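Local coordinates for probable thiol peroxidase (PDB 3KEB) that is a thiol peroxidase of the redoxin family, reducing peroxides at the expense of thiols, at the interface of chains A and B. Numbering follows the deposited sequence. Chains: chain A/B, Probable thiol peroxidase.

Contact 1 and contact 2 are near-symmetric counterparts in one two-fold interface, differing in the turn of the valine, the centres of their C-alpha atoms about 13 Å apart. Each packs a valine and a tyrosine of one chain, positions 90 and 135, against positions 38, 92, 93 and 114 of the other. Contact 1 includes the turn at A:Ser133 and A:Gly134 with a bridging water, and contact 2 includes the polar group of A:Ser94 and B:Glu61. The start of helix 93-103 therefore meets the opposite tyrosine in both halves. Such reciprocal pairing would suit a dimer, although the structure alone does not prove that this pair forms in solution.

Contact 1: the interface of chains A and B. Residues chain A 90, 133-135; chain B 38, 92-93, 114.
A:Ser133 and A:Gly134 follow the backbone course of a type II turn, with phi at A:Gly134 positive (86°), and the turn presents its carbonyl and C-alpha to B:Leu114. Glycine suits this corner because it lacks a side chain and adopts a positive phi without strain, so the leucine can lie close against the main chain. B:Leu114 holds CG between its own backbone N and carbonyl carbon (chi1 85°), and this directs the CD1 methyl into the partner chain. There CD1 lies 3.5 Å from the carbonyl O of A:Ser133, and it also lies over a face of the A:Tyr135 phenol, displaced toward ring atoms CD1 and CE1 and 3.8 Å from CD1. A branched aliphatic chain fits well here, since it can touch turn, ring and valine together. A:Val90 crosses the leucine at about a right angle: its CG2 approaches B:Leu114 CB, while CG1 meets B:Ser92 CB at 3.9 Å. Within chain A the same CG1 methyl shares that face of the tyrosine ring, offset toward the rim, and so helps to support the ring in its place. A:Tyr135 is long enough to carry its hydroxyl to the first turn of helix 93-103, where OH lies against the pyrrolidine of B:Pro93, 3.4 Å from CD. Proline suits that first helical position, which needs no backbone N-H. B:Lys38 runs across the tyrosine, with its CE methylene 3.7 Å from the phenol OH. At the other end of the patch, water 1 joins the chains, lying 2.6 Å from A:Gly134 O and 2.9 Å from B:Leu114 O.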
# COMPACT_ATOMS: atom_id res chain seq x y z
N VAL A 90 -1.24 5.53 -0.51
CA VAL A 90 -0.39 4.41 -0.88
C VAL A 90 -0.82 3.09 -0.30
O VAL A 90 -0.24 2.04 -0.63
CB VAL A 90 1.11 4.70 -0.52
CG1 VAL A 90 1.44 4.36 0.94
CG2 VAL A 90 2.02 3.96 -1.47
N SER A 133 9.50 7.86 2.12
CA SER A 133 9.71 7.38 0.77
C SER A 133 8.56 6.51 0.26
O SER A 133 8.12 5.53 0.94
CB SER A 133 10.98 6.56 0.74
OG SER A 133 11.25 6.16 -0.57
N GLY A 134 8.06 6.87 -0.91
CA GLY A 134 6.90 6.20 -1.53
C GLY A 134 5.53 6.69 -1.12
O GLY A 134 4.51 6.30 -1.80
N TYR A 135 5.41 7.50 -0.05
CA TYR A 135 4.12 7.96 0.33
C TYR A 135 3.62 9.11 -0.53
O TYR A 135 4.41 9.87 -1.11
CB TYR A 135 4.08 8.40 1.82
CG TYR A 135 4.04 7.29 2.85
CD1 TYR A 135 5.17 6.55 3.17
CD2 TYR A 135 2.88 7.05 3.60
CE1 TYR A 135 5.12 5.59 4.17
CE2 TYR A 135 2.83 6.08 4.56
CZ TYR A 135 3.95 5.35 4.84
OH TYR A 135 3.87 4.42 5.81
N LYS B 38 9.23 2.10 8.93
CA LYS B 38 9.64 3.07 7.90
C LYS B 38 11.16 3.09 7.65
O LYS B 38 11.65 3.97 6.97
CB LYS B 38 9.08 4.48 8.14
CG LYS B 38 7.53 4.53 8.31
CD LYS B 38 7.03 5.97 8.31
CE LYS B 38 5.54 6.13 8.57
NZ LYS B 38 5.14 5.71 9.96
N SER B 92 1.10 -0.65 3.05
CA SER B 92 1.95 0.45 3.55
C SER B 92 2.66 0.05 4.85
O SER B 92 2.17 -0.78 5.59
CB SER B 92 1.13 1.72 3.80
OG SER B 92 0.21 1.54 4.89
N PRO B 93 3.82 0.67 5.15
CA PRO B 93 4.41 0.49 6.49
C PRO B 93 3.45 0.80 7.60
O PRO B 93 3.41 0.07 8.58
CB PRO B 93 5.58 1.47 6.49
CG PRO B 93 6.00 1.52 5.04
CD PRO B 93 4.68 1.46 4.27
N LEU B 114 6.41 -0.56 -1.10
CA LEU B 114 5.92 0.71 -1.68
C LEU B 114 6.90 1.54 -2.54
O LEU B 114 6.45 2.31 -3.41
CB LEU B 114 5.26 1.59 -0.62
CG LEU B 114 6.18 2.47 0.19
CD1 LEU B 114 5.36 3.45 1.05
CD2 LEU B 114 7.07 1.58 1.04
O HOH W 1 4.73 4.66 -3.85

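Contact 2: the interface of chains A and B. Residues chain A 38, 92-94, 114; chain B 61, 90, 135.
The carboxylate oxygen OE2 of B:Glu61 is gripped by A:Ser94 and A:Lys38. The A:Ser94 hydroxyl OG donates to B:Glu61 OE2 at 2.6 Å, met by the anti lone pair of OE2, the one turned away from OE1. A:Lys38 NZ arrives on the syn side, 21° out of the carboxylate plane, and forms a salt bridge of 2.8 Å with the same OE2, which would help to balance the acid. The lysine and glutamate side chains approach from opposite directions; the bend at the end of the lysine (chi4 63°) swings NZ toward the acid. Water 2 bridges B:Glu61 OE1 and A:Lys38 NZ, the lysine leg being the long one at 3.3 Å. A long, flexible lysine and an acid on a bent chain can thus span the boundary between the subunits. A:Ser94 OG also pairs with the phenol OH of B:Tyr135 at 2.7 Å, a bond whose direction is not decided. Serine is apt here: its small hydroxyl serves acid and phenol at once, and leaves room for its own backbone N to donate to B:Tyr135 OH at 3.2 Å. Behind this polar group the tyrosine ring rests on apolar neighbours. The A:Leu114 CD1 methyl sits over a face of the ring, toward its CD2-CE2 side, 3.7 Å from CE2, and A:Pro93 lies against the hydroxyl end. B:Val90 directs CG2 toward A:Ser92 CB and lies over the same face of the ring as the leucine methyl. The polar group meets the N-terminal end of helix 93-103 of chain A, with loop residues of both chains around it, while the valine follows strand 84-89 of the partner chain.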
# COMPACT_ATOMS: atom_id res chain seq x y z
N LYS A 38 -11.18 -3.10 -5.11
CA LYS A 38 -10.29 -3.57 -6.20
C LYS A 38 -10.74 -3.21 -7.63
O LYS A 38 -10.10 -3.64 -8.62
CB LYS A 38 -9.95 -5.06 -6.04
CG LYS A 38 -9.35 -5.40 -4.67
CD LYS A 38 -8.91 -6.84 -4.67
CE LYS A 38 -8.33 -7.38 -3.37
NZ LYS A 38 -9.34 -7.36 -2.22
N SER A 92 -2.74 -0.36 0.47
CA SER A 92 -3.30 -1.38 -0.40
C SER A 92 -4.84 -1.25 -0.43
O SER A 92 -5.45 -0.83 0.56
CB SER A 92 -2.95 -2.78 0.08
OG SER A 92 -3.55 -3.01 1.34
N PRO A 93 -5.47 -1.69 -1.54
CA PRO A 93 -6.91 -1.80 -1.49
C PRO A 93 -7.43 -2.60 -0.30
O PRO A 93 -8.44 -2.23 0.30
CB PRO A 93 -7.25 -2.47 -2.81
CG PRO A 93 -6.16 -2.05 -3.75
CD PRO A 93 -4.92 -1.98 -2.87
N SER A 94 -6.76 -3.69 0.04
CA SER A 94 -7.19 -4.52 1.19
C SER A 94 -7.24 -3.71 2.50
O SER A 94 -8.16 -3.89 3.33
CB SER A 94 -6.26 -5.74 1.35
OG SER A 94 -6.10 -6.38 0.06
N LEU A 114 -1.57 1.79 -5.82
CA LEU A 114 -0.74 0.63 -6.23
C LEU A 114 -0.80 0.35 -7.75
O LEU A 114 0.18 -0.06 -8.28
CB LEU A 114 -1.00 -0.62 -5.37
CG LEU A 114 -1.93 -1.63 -5.95
CD1 LEU A 114 -2.08 -2.91 -5.11
CD2 LEU A 114 -3.24 -0.88 -6.08
N GLU B 61 -6.03 -9.11 4.19
CA GLU B 61 -6.84 -10.17 3.67
C GLU B 61 -6.96 -11.25 4.77
O GLU B 61 -6.17 -11.28 5.68
CB GLU B 61 -6.26 -10.77 2.37
CG GLU B 61 -6.33 -9.78 1.17
CD GLU B 61 -7.66 -9.48 0.55
OE1 GLU B 61 -8.59 -10.35 0.58
OE2 GLU B 61 -7.83 -8.34 -0.03
N VAL B 90 2.43 -5.48 -0.55
CA VAL B 90 2.25 -4.12 -1.04
C VAL B 90 1.61 -3.18 -0.02
O VAL B 90 1.40 -2.01 -0.32
CB VAL B 90 1.41 -4.03 -2.34
CG1 VAL B 90 2.08 -4.81 -3.40
CG2 VAL B 90 -0.11 -4.46 -2.04
N TYR B 135 -0.40 -6.23 -6.86
CA TYR B 135 -0.14 -7.07 -5.69
C TYR B 135 1.02 -8.01 -5.90
O TYR B 135 1.34 -8.36 -7.03
CB TYR B 135 -1.33 -7.93 -5.36
CG TYR B 135 -2.41 -7.25 -4.59
CD1 TYR B 135 -2.51 -7.40 -3.23
CD2 TYR B 135 -3.35 -6.45 -5.23
CE1 TYR B 135 -3.50 -6.78 -2.48
CE2 TYR B 135 -4.37 -5.81 -4.47
CZ TYR B 135 -4.41 -6.00 -3.11
OH TYR B 135 -5.38 -5.39 -2.35
O HOH W 2 -10.43 -10.24 -1.13